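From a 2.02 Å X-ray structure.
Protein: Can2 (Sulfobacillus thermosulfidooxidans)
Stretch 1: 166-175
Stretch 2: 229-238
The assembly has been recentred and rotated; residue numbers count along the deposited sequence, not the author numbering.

Stretch 1 166-175: TWREVEDLFA
Stretch 2 (229-238) TSDQARQFIN

How do the two backbones run relative to each other? Stretch 1 begins with Thr166 and Trp167 outside the helix, Trp167 at phi/psi -81/-4, and is helical from Arg168 through Ala175. Stretch 2 opens with Thr229 at -78/-12 and an extended Ser230 at -175/169, and Asp231 starts its helix. The helices run in nearly the same direction, with axes inclined by 21° (signed crossing angle -21°) and 12.1 Å apart at closest approach. That spacing leaves room for large side chains between them. The register is set by Trp167 and Phe236, whose CA atoms lie 8.7 Å apart, so the start of the first helix sits beside the later part of stretch 2.

What holds each helix in shape? In stretch 1, Trp167 O accepts from Glu171 N at 3.1 Å, and Phe174 N reaches Val170 O at 2.8 Å. In this stretch the helical phi/psi values stay close to -60/-45. In stretch 2, Ser230 is the N-cap: with chi1 at 66° (p), its OG accepts from Ala233 N at 3.1 Å, satisfying an amide that has no preceding helical carbonyl to use. Phe236 N bonds to Gln232 O at 3.0 Å, and the helix takes a wider pi-type turn at 236-238, with Ile237 at -79/-26 and Asn238 at -77/53. Asp231, chi1 t, braces the first turn: its OD1 forms a salt bridge with Arg234 NE at 3.0 Å, and its OD2 accepts from Gln235 NE2 at 2.8 Å.

Which residues dominate the contact? Trp167 and Phe236 do; the CA-to-CB bond of each points toward the other stretch, and together they contribute most of the 357 Å² buried in total. Trp167 has chi1 -58° (m) and chi2 -20°; Phe236 has chi1 -178° (t) and chi2 88°. The tryptophan's six-membered ring and the phenylalanine ring have centroids 5.4 Å apart and planes at 52°, an oblique pairing. Trp167 CB lies over one face of the Phe236 ring, 4.2 Å from its centroid and 25° off the normal, a CH-pi contact. Trp167 O is 3.6 Å from Phe236 CZ.

How is the tryptophan's far end packed? Trp167 CH2 approaches Gln232 CG at 3.4 Å, at the ring edge, Ala233 N at 3.6 Å and Ala233 CB at 4.0 Å. Gln232 sets off sideways, but chi1 86° (p) and chi2 175° (t) bring its end nearer to stretch 1. The indole reaches the first turn of the second helix, while its NE1 is hydrogen-bonded elsewhere in the structure.

What completes the apolar packing? No hydrogen bond crosses between the stretches, so the fit rests on close packing. Val170, chi1 t, places CG1 4.0 Å from Phe236 CE2, at that ring's edge. Phe174, chi1 -79° (m) and chi2 4°, brings CE2 within 4.0 Å of Phe236 CE2, and the same Phe174 CE2 lies 4.0 Å from Ile237 CD1. Ile237 leaves its backbone sideways, yet with both chi angles m its end comes nearer and meets the Phe174 ring at its edge.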

ATOM      1  N   THR A 166      34.476  15.203 -15.123  1.00103.24           N
ATOM      2  CA  THR A 166      35.291  14.124 -15.758  1.00 94.86           C
ATOM      3  C   THR A 166      34.612  12.749 -15.568  1.00 94.11           C
ATOM      4  O   THR A 166      34.816  11.876 -16.428  1.00 94.42           O
ATOM      5  CB  THR A 166      36.717  14.115 -15.185  1.00 90.32           C
ATOM      6  N   TRP A 167      33.749  12.592 -14.553  1.00 75.67           N
ATOM      7  CA  TRP A 167      33.444  11.320 -13.850  1.00 59.34           C
ATOM      8  C   TRP A 167      32.455  10.432 -14.573  1.00 49.80           C
ATOM      9  O   TRP A 167      32.256   9.338 -14.044  1.00 39.95           O
ATOM     10  CB  TRP A 167      32.887  11.600 -12.457  1.00 58.05           C
ATOM     11  CG  TRP A 167      33.815  12.406 -11.607  1.00 57.77           C
ATOM     12  CD1 TRP A 167      35.159  12.557 -11.780  1.00 57.95           C
ATOM     13  CD2 TRP A 167      33.461  13.195 -10.466  1.00 52.49           C
ATOM     14  NE1 TRP A 167      35.671  13.358 -10.798  1.00 57.93           N
ATOM     15  CE2 TRP A 167      34.655  13.768  -9.981  1.00 57.16           C
ATOM     16  CE3 TRP A 167      32.267  13.436  -9.786  1.00 53.75           C
ATOM     17  CZ2 TRP A 167      34.685  14.584  -8.852  1.00 57.56           C
ATOM     18  CZ3 TRP A 167      32.295  14.249  -8.681  1.00 50.21           C
ATOM     19  CH2 TRP A 167      33.485  14.817  -8.224  1.00 53.24           C
ATOM     20  N   ARG A 168      31.878  10.858 -15.698  1.00 45.12           N
ATOM     21  CA  ARG A 168      30.990  10.020 -16.544  1.00 46.62           C
ATOM     22  C   ARG A 168      31.718   8.723 -16.952  1.00 45.73           C
ATOM     23  O   ARG A 168      31.063   7.641 -16.944  1.00 43.27           O
ATOM     24  CB  ARG A 168      30.526  10.813 -17.771  1.00 47.84           C
ATOM     25  N   GLU A 169      33.003   8.813 -17.297  1.00 41.79           N
ATOM     26  CA  GLU A 169      33.835   7.637 -17.680  1.00 45.16           C
ATOM     27  C   GLU A 169      33.879   6.652 -16.510  1.00 47.73           C
ATOM     28  O   GLU A 169      33.790   5.442 -16.776  1.00 50.30           O
ATOM     29  CB  GLU A 169      35.253   8.055 -18.072  1.00 48.19           C
ATOM     30  N   VAL A 170      34.010   7.153 -15.279  1.00 47.41           N
ATOM     31  CA  VAL A 170      34.126   6.323 -14.042  1.00 50.23           C
ATOM     32  C   VAL A 170      32.798   5.593 -13.827  1.00 55.33           C
ATOM     33  O   VAL A 170      32.825   4.371 -13.573  1.00 54.09           O
ATOM     34  CB  VAL A 170      34.519   7.170 -12.816  1.00 47.12           C
ATOM     35  CG1 VAL A 170      34.674   6.303 -11.577  1.00 50.98           C
ATOM     36  CG2 VAL A 170      35.797   7.948 -13.059  1.00 48.37           C
ATOM     37  N   GLU A 171      31.694   6.338 -13.955  1.00 48.91           N
ATOM     38  CA  GLU A 171      30.296   5.865 -13.839  1.00 45.33           C
ATOM     39  C   GLU A 171      30.084   4.633 -14.737  1.00 43.46           C
ATOM     40  O   GLU A 171      29.597   3.600 -14.202  1.00 39.16           O
ATOM     41  CB  GLU A 171      29.376   7.031 -14.211  1.00 42.95           C
ATOM     42  CG  GLU A 171      27.917   6.687 -14.249  1.00 45.18           C
ATOM     43  CD  GLU A 171      27.096   7.742 -14.985  1.00 54.78           C
ATOM     44  OE1 GLU A 171      27.397   8.965 -14.812  1.00 53.31           O
ATOM     45  OE2 GLU A 171      26.198   7.353 -15.758  1.00 46.24           O
ATOM     46  N   ASP A 172      30.459   4.729 -16.019  1.00 39.64           N
ATOM     47  CA  ASP A 172      30.348   3.626 -17.020  1.00 41.49           C
ATOM     48  C   ASP A 172      31.234   2.437 -16.581  1.00 39.25           C
ATOM     49  O   ASP A 172      30.759   1.282 -16.687  1.00 40.24           O
ATOM     50  CB  ASP A 172      30.742   4.055 -18.438  1.00 42.15           C
ATOM     51  CG  ASP A 172      29.988   5.231 -19.043  1.00 48.91           C
ATOM     52  OD1 ASP A 172      28.810   5.463 -18.668  1.00 53.14           O
ATOM     53  OD2 ASP A 172      30.586   5.899 -19.909  1.00 48.51           O
ATOM     54  N   LEU A 173      32.465   2.687 -16.114  1.00 43.56           N
ATOM     55  CA  LEU A 173      33.427   1.617 -15.704  1.00 40.88           C
ATOM     56  C   LEU A 173      32.901   0.902 -14.453  1.00 42.89           C
ATOM     57  O   LEU A 173      33.021  -0.326 -14.385  1.00 40.38           O
ATOM     58  CB  LEU A 173      34.815   2.210 -15.463  1.00 37.84           C
ATOM     59  N   PHE A 174      32.312   1.635 -13.503  1.00 39.73           N
ATOM     60  CA  PHE A 174      31.710   1.090 -12.262  1.00 37.52           C
ATOM     61  C   PHE A 174      30.545   0.179 -12.602  1.00 38.73           C
ATOM     62  O   PHE A 174      30.438  -0.912 -11.985  1.00 33.07           O
ATOM     63  CB  PHE A 174      31.230   2.220 -11.353  1.00 44.68           C
ATOM     64  CG  PHE A 174      32.307   2.896 -10.545  1.00 43.91           C
ATOM     65  CD1 PHE A 174      33.646   2.571 -10.688  1.00 41.72           C
ATOM     66  CD2 PHE A 174      31.969   3.873  -9.635  1.00 45.09           C
ATOM     67  CE1 PHE A 174      34.618   3.219  -9.951  1.00 39.35           C
ATOM     68  CE2 PHE A 174      32.939   4.497  -8.872  1.00 43.20           C
ATOM     69  CZ  PHE A 174      34.260   4.164  -9.025  1.00 40.77           C
ATOM     70  N   ALA A 175      29.690   0.614 -13.530  1.00 36.93           N
ATOM     71  CA  ALA A 175      28.501  -0.133 -13.992  1.00 40.50           C
ATOM     72  C   ALA A 175      28.949  -1.425 -14.677  1.00 43.02           C
ATOM     73  O   ALA A 175      28.374  -2.493 -14.328  1.00 47.14           O
ATOM     74  CB  ALA A 175      27.649   0.707 -14.910  1.00 42.94           C
ATOM     75  N   THR A 229      38.375  14.039  -2.718  1.00 42.85           N
ATOM     76  CA  THR A 229      38.909  15.335  -3.214  1.00 49.74           C
ATOM     77  C   THR A 229      37.905  16.452  -2.917  1.00 50.69           C
ATOM     78  O   THR A 229      38.294  17.621  -3.081  1.00 57.33           O
ATOM     79  CB  THR A 229      39.276  15.229  -4.698  1.00 50.75           C
ATOM     80  OG1 THR A 229      38.092  14.852  -5.402  1.00 53.08           O
ATOM     81  CG2 THR A 229      40.372  14.209  -4.957  1.00 53.37           C
ATOM     82  N   SER A 230      36.672  16.118  -2.521  1.00 48.92           N
ATOM     83  CA  SER A 230      35.566  17.094  -2.287  1.00 45.31           C
ATOM     84  C   SER A 230      34.343  16.374  -1.730  1.00 44.05           C
ATOM     85  O   SER A 230      34.320  15.127  -1.781  1.00 37.37           O
ATOM     86  CB  SER A 230      35.188  17.846  -3.561  1.00 51.03           C
ATOM     87  OG  SER A 230      34.631  16.969  -4.540  1.00 52.76           O
ATOM     88  N   ASP A 231      33.349  17.123  -1.251  1.00 43.44           N
ATOM     89  CA  ASP A 231      32.040  16.555  -0.844  1.00 48.63           C
ATOM     90  C   ASP A 231      31.341  15.959  -2.079  1.00 52.55           C
ATOM     91  O   ASP A 231      30.686  14.888  -1.919  1.00 42.38           O
ATOM     92  CB  ASP A 231      31.129  17.566  -0.151  1.00 54.08           C
ATOM     93  CG  ASP A 231      29.903  16.892   0.459  1.00 62.62           C
ATOM     94  OD1 ASP A 231      30.080  16.120   1.446  1.00 62.70           O
ATOM     95  OD2 ASP A 231      28.784  17.103  -0.082  1.00 66.71           O
ATOM     96  N   GLN A 232      31.461  16.595  -3.257  1.00 43.68           N
ATOM     97  CA  GLN A 232      30.759  16.085  -4.462  1.00 45.12           C
ATOM     98  C   GLN A 232      31.376  14.730  -4.847  1.00 40.54           C
ATOM     99  O   GLN A 232      30.594  13.840  -5.209  1.00 40.89           O
ATOM    100  CB  GLN A 232      30.631  17.129  -5.565  1.00 49.91           C
ATOM    101  CG  GLN A 232      31.804  17.234  -6.508  1.00 57.05           C
ATOM    102  CD  GLN A 232      31.486  18.212  -7.615  1.00 64.68           C
ATOM    103  OE1 GLN A 232      30.325  18.510  -7.886  1.00 76.07           O
ATOM    104  NE2 GLN A 232      32.513  18.718  -8.279  1.00 74.65           N
ATOM    105  N   ALA A 233      32.696  14.560  -4.722  1.00 40.07           N
ATOM    106  CA  ALA A 233      33.396  13.271  -4.934  1.00 38.80           C
ATOM    107  C   ALA A 233      32.847  12.217  -3.960  1.00 37.98           C
ATOM    108  O   ALA A 233      32.637  11.063  -4.386  1.00 40.00           O
ATOM    109  CB  ALA A 233      34.880  13.445  -4.791  1.00 40.21           C
ATOM    110  N   ARG A 234      32.655  12.593  -2.697  1.00 39.85           N
ATOM    111  CA  ARG A 234      32.120  11.695  -1.638  1.00 43.74           C
ATOM    112  C   ARG A 234      30.709  11.253  -2.037  1.00 48.38           C
ATOM    113  O   ARG A 234      30.455  10.041  -2.036  1.00 43.85           O
ATOM    114  CB  ARG A 234      32.112  12.381  -0.270  1.00 44.92           C
ATOM    115  CG  ARG A 234      31.866  11.437   0.901  1.00 47.35           C
ATOM    116  CD  ARG A 234      31.706  12.202   2.196  1.00 51.91           C
ATOM    117  NE  ARG A 234      30.635  13.193   2.096  1.00 55.26           N
ATOM    118  CZ  ARG A 234      29.349  12.968   2.353  1.00 56.70           C
ATOM    119  NH1 ARG A 234      28.934  11.782   2.776  1.00 53.74           N
ATOM    120  N   GLN A 235      29.838  12.200  -2.395  1.00 44.86           N
ATOM    121  CA  GLN A 235      28.441  11.929  -2.816  1.00 41.71           C
ATOM    122  C   GLN A 235      28.427  10.916  -3.969  1.00 41.71           C
ATOM    123  O   GLN A 235      27.616   9.957  -3.899  1.00 47.85           O
ATOM    124  CB  GLN A 235      27.737  13.217  -3.230  1.00 44.86           C
ATOM    125  CG  GLN A 235      27.287  14.069  -2.051  1.00 51.92           C
ATOM    126  CD  GLN A 235      26.515  15.285  -2.511  1.00 60.53           C
ATOM    127  OE1 GLN A 235      25.810  15.245  -3.522  1.00 59.89           O
ATOM    128  NE2 GLN A 235      26.632  16.374  -1.762  1.00 63.55           N
ATOM    129  N   PHE A 236      29.285  11.121  -4.974  1.00 35.29           N
ATOM    130  CA  PHE A 236      29.444  10.246  -6.160  1.00 38.15           C
ATOM    131  C   PHE A 236      29.810   8.828  -5.697  1.00 36.77           C
ATOM    132  O   PHE A 236      29.297   7.866  -6.254  1.00 39.98           O
ATOM    133  CB  PHE A 236      30.486  10.829  -7.118  1.00 36.40           C
ATOM    134  CG  PHE A 236      30.696  10.038  -8.383  1.00 36.22           C
ATOM    135  CD1 PHE A 236      29.917  10.260  -9.514  1.00 40.36           C
ATOM    136  CD2 PHE A 236      31.667   9.048  -8.448  1.00 33.05           C
ATOM    137  CE1 PHE A 236      30.111   9.529 -10.675  1.00 35.34           C
ATOM    138  CE2 PHE A 236      31.853   8.318  -9.609  1.00 35.16           C
ATOM    139  CZ  PHE A 236      31.089   8.579 -10.730  1.00 37.24           C
ATOM    140  N   ILE A 237      30.692   8.679  -4.715  1.00 38.91           N
ATOM    141  CA  ILE A 237      31.122   7.318  -4.249  1.00 39.96           C
ATOM    142  C   ILE A 237      30.055   6.738  -3.329  1.00 36.67           C
ATOM    143  O   ILE A 237      29.936   5.484  -3.276  1.00 38.90           O
ATOM    144  CB  ILE A 237      32.506   7.380  -3.605  1.00 37.63           C
ATOM    145  CG1 ILE A 237      33.546   7.865  -4.612  1.00 40.43           C
ATOM    146  CG2 ILE A 237      32.878   6.048  -2.985  1.00 38.13           C
ATOM    147  CD1 ILE A 237      33.786   6.912  -5.764  1.00 47.03           C
ATOM    148  N   ASN A 238      29.270   7.612  -2.682  1.00 34.92           N
ATOM    149  CA  ASN A 238      28.134   7.252  -1.797  1.00 37.51           C
ATOM    150  C   ASN A 238      26.918   6.836  -2.636  1.00 36.51           C
ATOM    151  O   ASN A 238      25.816   7.351  -2.413  1.00 37.09           O
ATOM    152  CB  ASN A 238      27.809   8.403  -0.837  1.00 44.59           C
ATOM    153  CG  ASN A 238      27.016   7.967   0.373  1.00 43.63           C
ATOM    154  OD1 ASN A 238      27.083   6.816   0.787  1.00 41.49           O
ATOM    155  ND2 ASN A 238      26.252   8.879   0.942  1.00 44.83           N
TER